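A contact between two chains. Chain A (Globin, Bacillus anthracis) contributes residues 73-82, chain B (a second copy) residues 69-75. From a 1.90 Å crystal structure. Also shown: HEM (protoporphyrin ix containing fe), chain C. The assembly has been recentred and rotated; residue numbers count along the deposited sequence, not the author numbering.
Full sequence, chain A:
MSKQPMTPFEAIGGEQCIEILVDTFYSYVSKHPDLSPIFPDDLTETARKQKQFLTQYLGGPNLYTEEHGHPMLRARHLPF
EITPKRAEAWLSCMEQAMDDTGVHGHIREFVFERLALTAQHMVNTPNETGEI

Chain A (73-82) LRARHLPFEI
Chain B (69-75) GHPMLRA

The stretch of chain A that carries the haem ligand also forms this contact, and water does most of the polar bridging: a single direct hydrogen bond joins the two stretches, while three waters bridge polar groups of Leu A78, Phe A80 and Glu A81 to Leu B73, Arg B74 and Ala B75. His A77 binds the iron through NE2 (2.1 Å from HEM FE) and lies out of reach of the chain B stretch. Its ring (chi1 -75°, chi2 81°) is held by a hydrogen bond from His A77 ND1 to Leu A73 O, 2.8 Å.

Residues 73-76 of chain A are helical. A type I turn from His A77 to Phe A80 follows (Leu A78 -52/-41, Pro A79 -78/-9), closed by Phe A80 N to His A77 O at 3.1 Å, and the chain then opens at Phe A80 (phi/psi -97/147). The side chain of Phe A80 points away from the chain B stretch, with one ring face over the haem. In chain B, Gly B69 has phi/psi 85/-157, where a CB would jam against the preceding carbonyl oxygen. His B70 is extended (-58/141), Pro B71 has -58/-51, Met B72 has the positive phi of 34/54, and residues 73-75 take helical angles. The register, CA to CA, sets Leu A78 6.3 Å from Pro B71, Pro A79 5.9 Å from Leu B73, and Glu A81 6.2 Å from Met B72.

The apolar centre is compact, and 349 Å² is buried in all. Leu A78 (m, t) starts sideways but brings CD2 to 3.4 Å from Pro B71 CG, whose rigid ring (C-gamma exo) offers carbon without needing a polar partner. Leu B73 (t, p) points toward the chain A stretch and places CD2 4.0 Å from Pro A79 CA and 4.2 Å from Pro A79 CB, although Pro A79 points away overall.

Beside this patch, Arg A74, with chi1 to chi3 all t and chi4 71°, reaches out so that NH1 donates to His B70 ND1 at 3.2 Å (142°). The two groups meet edge to edge, which suits an N-H pointing at a ring-nitrogen lone pair. His B70 has chi1 -72° and chi2 -61°.

Water 1 lies 2.7 Å from Leu A78 O and 2.9 Å from Phe A80 O, either of which it could donate to, and accepts from Leu B73 N (3.1 Å), satisfying that amide. Glu A81 (t, t, chi3 52°) does not touch the Arg B74 guanidinium directly. Instead water 3 donates to Glu A81 OE2 at 2.5 Å and accepts from Arg B74 NH1 at 2.9 Å, with Arg B74 extended (t, t, t, chi4 -96°). Water 2 accepts from Ala B75 N at 3.1 Å and donates weakly to Glu A81 OE2 at 3.3 Å.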

# COMPACT_ATOMS: atom_id res chain seq x y z
N LEU A 73 -8.50 1.96 0.28
CA LEU A 73 -7.17 2.56 0.23
C LEU A 73 -6.41 2.37 1.52
O LEU A 73 -5.20 2.12 1.48
CB LEU A 73 -7.25 4.04 -0.11
CG LEU A 73 -7.41 4.34 -1.60
CD1 LEU A 73 -7.04 5.78 -1.86
CD2 LEU A 73 -6.57 3.39 -2.45
N ARG A 74 -7.07 2.52 2.67
CA ARG A 74 -6.35 2.37 3.93
C ARG A 74 -5.74 0.99 4.02
O ARG A 74 -4.60 0.83 4.47
CB ARG A 74 -7.25 2.58 5.14
CG ARG A 74 -6.49 2.28 6.44
CD ARG A 74 -7.29 2.51 7.72
NE ARG A 74 -6.51 2.13 8.90
CZ ARG A 74 -5.46 2.79 9.38
NH1 ARG A 74 -4.83 2.33 10.46
NH2 ARG A 74 -5.04 3.91 8.80
N ALA A 75 -6.50 -0.01 3.59
CA ALA A 75 -6.01 -1.37 3.64
C ALA A 75 -4.82 -1.53 2.70
O ALA A 75 -3.82 -2.14 3.05
CB ALA A 75 -7.15 -2.37 3.27
N ARG A 76 -4.90 -0.92 1.51
CA ARG A 76 -3.82 -1.03 0.53
C ARG A 76 -2.53 -0.31 0.95
O ARG A 76 -1.45 -0.63 0.46
CB ARG A 76 -4.26 -0.51 -0.82
CG ARG A 76 -5.37 -1.32 -1.48
CD ARG A 76 -5.59 -0.83 -2.91
NE ARG A 76 -6.74 -1.46 -3.56
CZ ARG A 76 -6.65 -2.48 -4.41
NH1 ARG A 76 -7.74 -2.99 -4.97
NH2 ARG A 76 -5.46 -2.99 -4.70
N HIS A 77 -2.65 0.64 1.86
CA HIS A 77 -1.49 1.40 2.36
C HIS A 77 -0.90 0.87 3.66
O HIS A 77 0.09 1.42 4.16
CB HIS A 77 -1.87 2.86 2.55
CG HIS A 77 -1.97 3.62 1.27
ND1 HIS A 77 -3.09 3.56 0.46
CD2 HIS A 77 -1.10 4.46 0.66
CE1 HIS A 77 -2.90 4.34 -0.59
NE2 HIS A 77 -1.71 4.90 -0.50
N LEU A 78 -1.51 -0.17 4.22
CA LEU A 78 -1.08 -0.74 5.49
C LEU A 78 0.42 -1.10 5.57
O LEU A 78 1.04 -0.87 6.62
CB LEU A 78 -1.89 -2.01 5.81
CG LEU A 78 -3.35 -1.91 6.26
CD1 LEU A 78 -3.88 -3.30 6.59
CD2 LEU A 78 -3.55 -0.97 7.42
N PRO A 79 1.02 -1.67 4.50
CA PRO A 79 2.42 -2.07 4.69
C PRO A 79 3.40 -0.91 4.61
O PRO A 79 4.57 -1.08 4.95
CB PRO A 79 2.69 -3.03 3.52
CG PRO A 79 1.34 -3.34 2.92
CD PRO A 79 0.52 -2.14 3.19
N PHE A 80 2.93 0.26 4.20
CA PHE A 80 3.85 1.38 3.97
C PHE A 80 3.90 2.32 5.17
O PHE A 80 2.91 2.48 5.89
CB PHE A 80 3.44 2.16 2.71
CG PHE A 80 3.20 1.28 1.52
CD1 PHE A 80 4.23 0.49 1.00
CD2 PHE A 80 1.97 1.27 0.88
CE1 PHE A 80 4.02 -0.31 -0.10
CE2 PHE A 80 1.76 0.47 -0.23
CZ PHE A 80 2.78 -0.32 -0.72
N GLU A 81 5.07 2.90 5.41
CA GLU A 81 5.24 3.75 6.58
C GLU A 81 4.65 5.13 6.33
O GLU A 81 5.37 6.04 5.92
CB GLU A 81 6.72 3.87 6.95
CG GLU A 81 6.95 4.65 8.23
CD GLU A 81 8.39 4.58 8.70
OE1 GLU A 81 9.29 4.87 7.88
OE2 GLU A 81 8.61 4.21 9.87
N ILE A 82 3.36 5.29 6.59
CA ILE A 82 2.70 6.57 6.36
C ILE A 82 2.54 7.32 7.68
O ILE A 82 1.62 7.08 8.47
CB ILE A 82 1.36 6.39 5.66
CG1 ILE A 82 1.56 5.57 4.39
CG2 ILE A 82 0.73 7.76 5.32
CD1 ILE A 82 0.32 5.39 3.60
N GLY B 69 -3.80 -2.36 16.83
CA GLY B 69 -3.64 -0.94 16.58
C GLY B 69 -3.04 -0.61 15.22
O GLY B 69 -3.17 -1.40 14.28
N HIS B 70 -2.44 0.56 15.09
CA HIS B 70 -1.80 0.93 13.82
C HIS B 70 -0.74 -0.10 13.45
O HIS B 70 -0.04 -0.62 14.33
CB HIS B 70 -1.19 2.33 13.89
CG HIS B 70 -2.21 3.43 13.90
ND1 HIS B 70 -3.10 3.62 12.86
CD2 HIS B 70 -2.49 4.38 14.82
CE1 HIS B 70 -3.88 4.65 13.14
NE2 HIS B 70 -3.53 5.13 14.32
N PRO B 71 -0.64 -0.42 12.16
CA PRO B 71 0.30 -1.38 11.59
C PRO B 71 1.74 -1.03 11.87
O PRO B 71 2.50 -1.89 12.34
CB PRO B 71 0.04 -1.28 10.09
CG PRO B 71 -1.29 -0.73 9.98
CD PRO B 71 -1.50 0.18 11.12
N MET B 72 2.10 0.22 11.57
CA MET B 72 3.48 0.74 11.72
C MET B 72 4.50 -0.37 11.43
O MET B 72 5.40 -0.67 12.22
CB MET B 72 3.70 1.35 13.12
CG MET B 72 3.65 0.39 14.31
SD MET B 72 3.82 1.30 15.84
CE MET B 72 2.15 1.92 16.05
N LEU B 73 4.34 -0.99 10.26
CA LEU B 73 4.98 -2.26 9.98
C LEU B 73 6.51 -2.21 10.03
O LEU B 73 7.14 -3.06 10.66
CB LEU B 73 4.51 -2.77 8.61
CG LEU B 73 4.75 -4.26 8.39
CD1 LEU B 73 3.96 -5.10 9.42
CD2 LEU B 73 4.39 -4.67 6.97
N ARG B 74 7.11 -1.20 9.42
CA ARG B 74 8.56 -1.14 9.40
C ARG B 74 9.08 -1.01 10.82
O ARG B 74 10.09 -1.61 11.17
CB ARG B 74 9.08 0.02 8.54
CG ARG B 74 10.61 -0.02 8.38
CD ARG B 74 11.15 1.06 7.47
NE ARG B 74 12.58 0.86 7.22
CZ ARG B 74 13.57 1.45 7.88
NH1 ARG B 74 13.31 2.32 8.85
NH2 ARG B 74 14.82 1.18 7.55
N ALA B 75 8.38 -0.21 11.64
CA ALA B 75 8.81 0.06 13.02
C ALA B 75 8.84 -1.22 13.82
O ALA B 75 9.72 -1.42 14.65
CB ALA B 75 7.90 1.07 13.69
CHA HEM C . -0.36 3.24 -3.67
CHB HEM C . 2.21 6.04 -0.48
CHC HEM C . -1.83 8.68 0.25
CHD HEM C . -4.08 6.55 -3.52
C1A HEM C . 0.67 3.78 -2.88
C2A HEM C . 2.03 3.26 -2.79
C3A HEM C . 2.72 4.02 -1.93
C4A HEM C . 1.85 5.06 -1.42
CMA HEM C . 4.20 3.83 -1.52
CAA HEM C . 2.56 2.04 -3.58
CBA HEM C . 2.54 2.37 -5.07
CGA HEM C . 2.26 1.13 -5.88
O1A HEM C . 2.39 0.01 -5.31
O2A HEM C . 1.91 1.26 -7.08
C1B HEM C . 1.32 6.98 0.01
C2B HEM C . 1.60 7.97 1.04
C3B HEM C . 0.48 8.68 1.25
C4B HEM C . -0.55 8.18 0.36
CMB HEM C . 2.94 8.16 1.78
CAB HEM C . 0.31 9.84 2.25
CBB HEM C . -0.85 10.03 2.90
C1C HEM C . -2.72 8.42 -0.75
C2C HEM C . -3.88 9.22 -1.09
C3C HEM C . -4.49 8.64 -2.13
C4C HEM C . -3.76 7.44 -2.50
CMC HEM C . -4.36 10.52 -0.39
CAC HEM C . -5.79 9.18 -2.77
CBC HEM C . -5.89 9.10 -4.09
C1D HEM C . -3.28 5.48 -3.90
C2D HEM C . -3.62 4.55 -4.96
C3D HEM C . -2.48 3.52 -5.01
C4D HEM C . -1.54 3.91 -3.98
CMD HEM C . -4.87 4.60 -5.86
CAD HEM C . -2.39 2.33 -5.99
CBD HEM C . -2.72 1.06 -5.21
CGD HEM C . -2.90 -0.11 -6.15
O1D HEM C . -1.95 -0.93 -6.22
O2D HEM C . -3.96 -0.21 -6.82
NA HEM C . 0.60 4.88 -2.03
NB HEM C . -0.00 7.16 -0.38
NC HEM C . -2.66 7.35 -1.64
ND HEM C . -2.05 5.06 -3.34
FE HEM C . -0.98 6.21 -1.96
O HOH W 1 2.75 0.61 8.15
O HOH W 2 6.37 1.83 10.44
O HOH W 3 11.02 3.54 10.16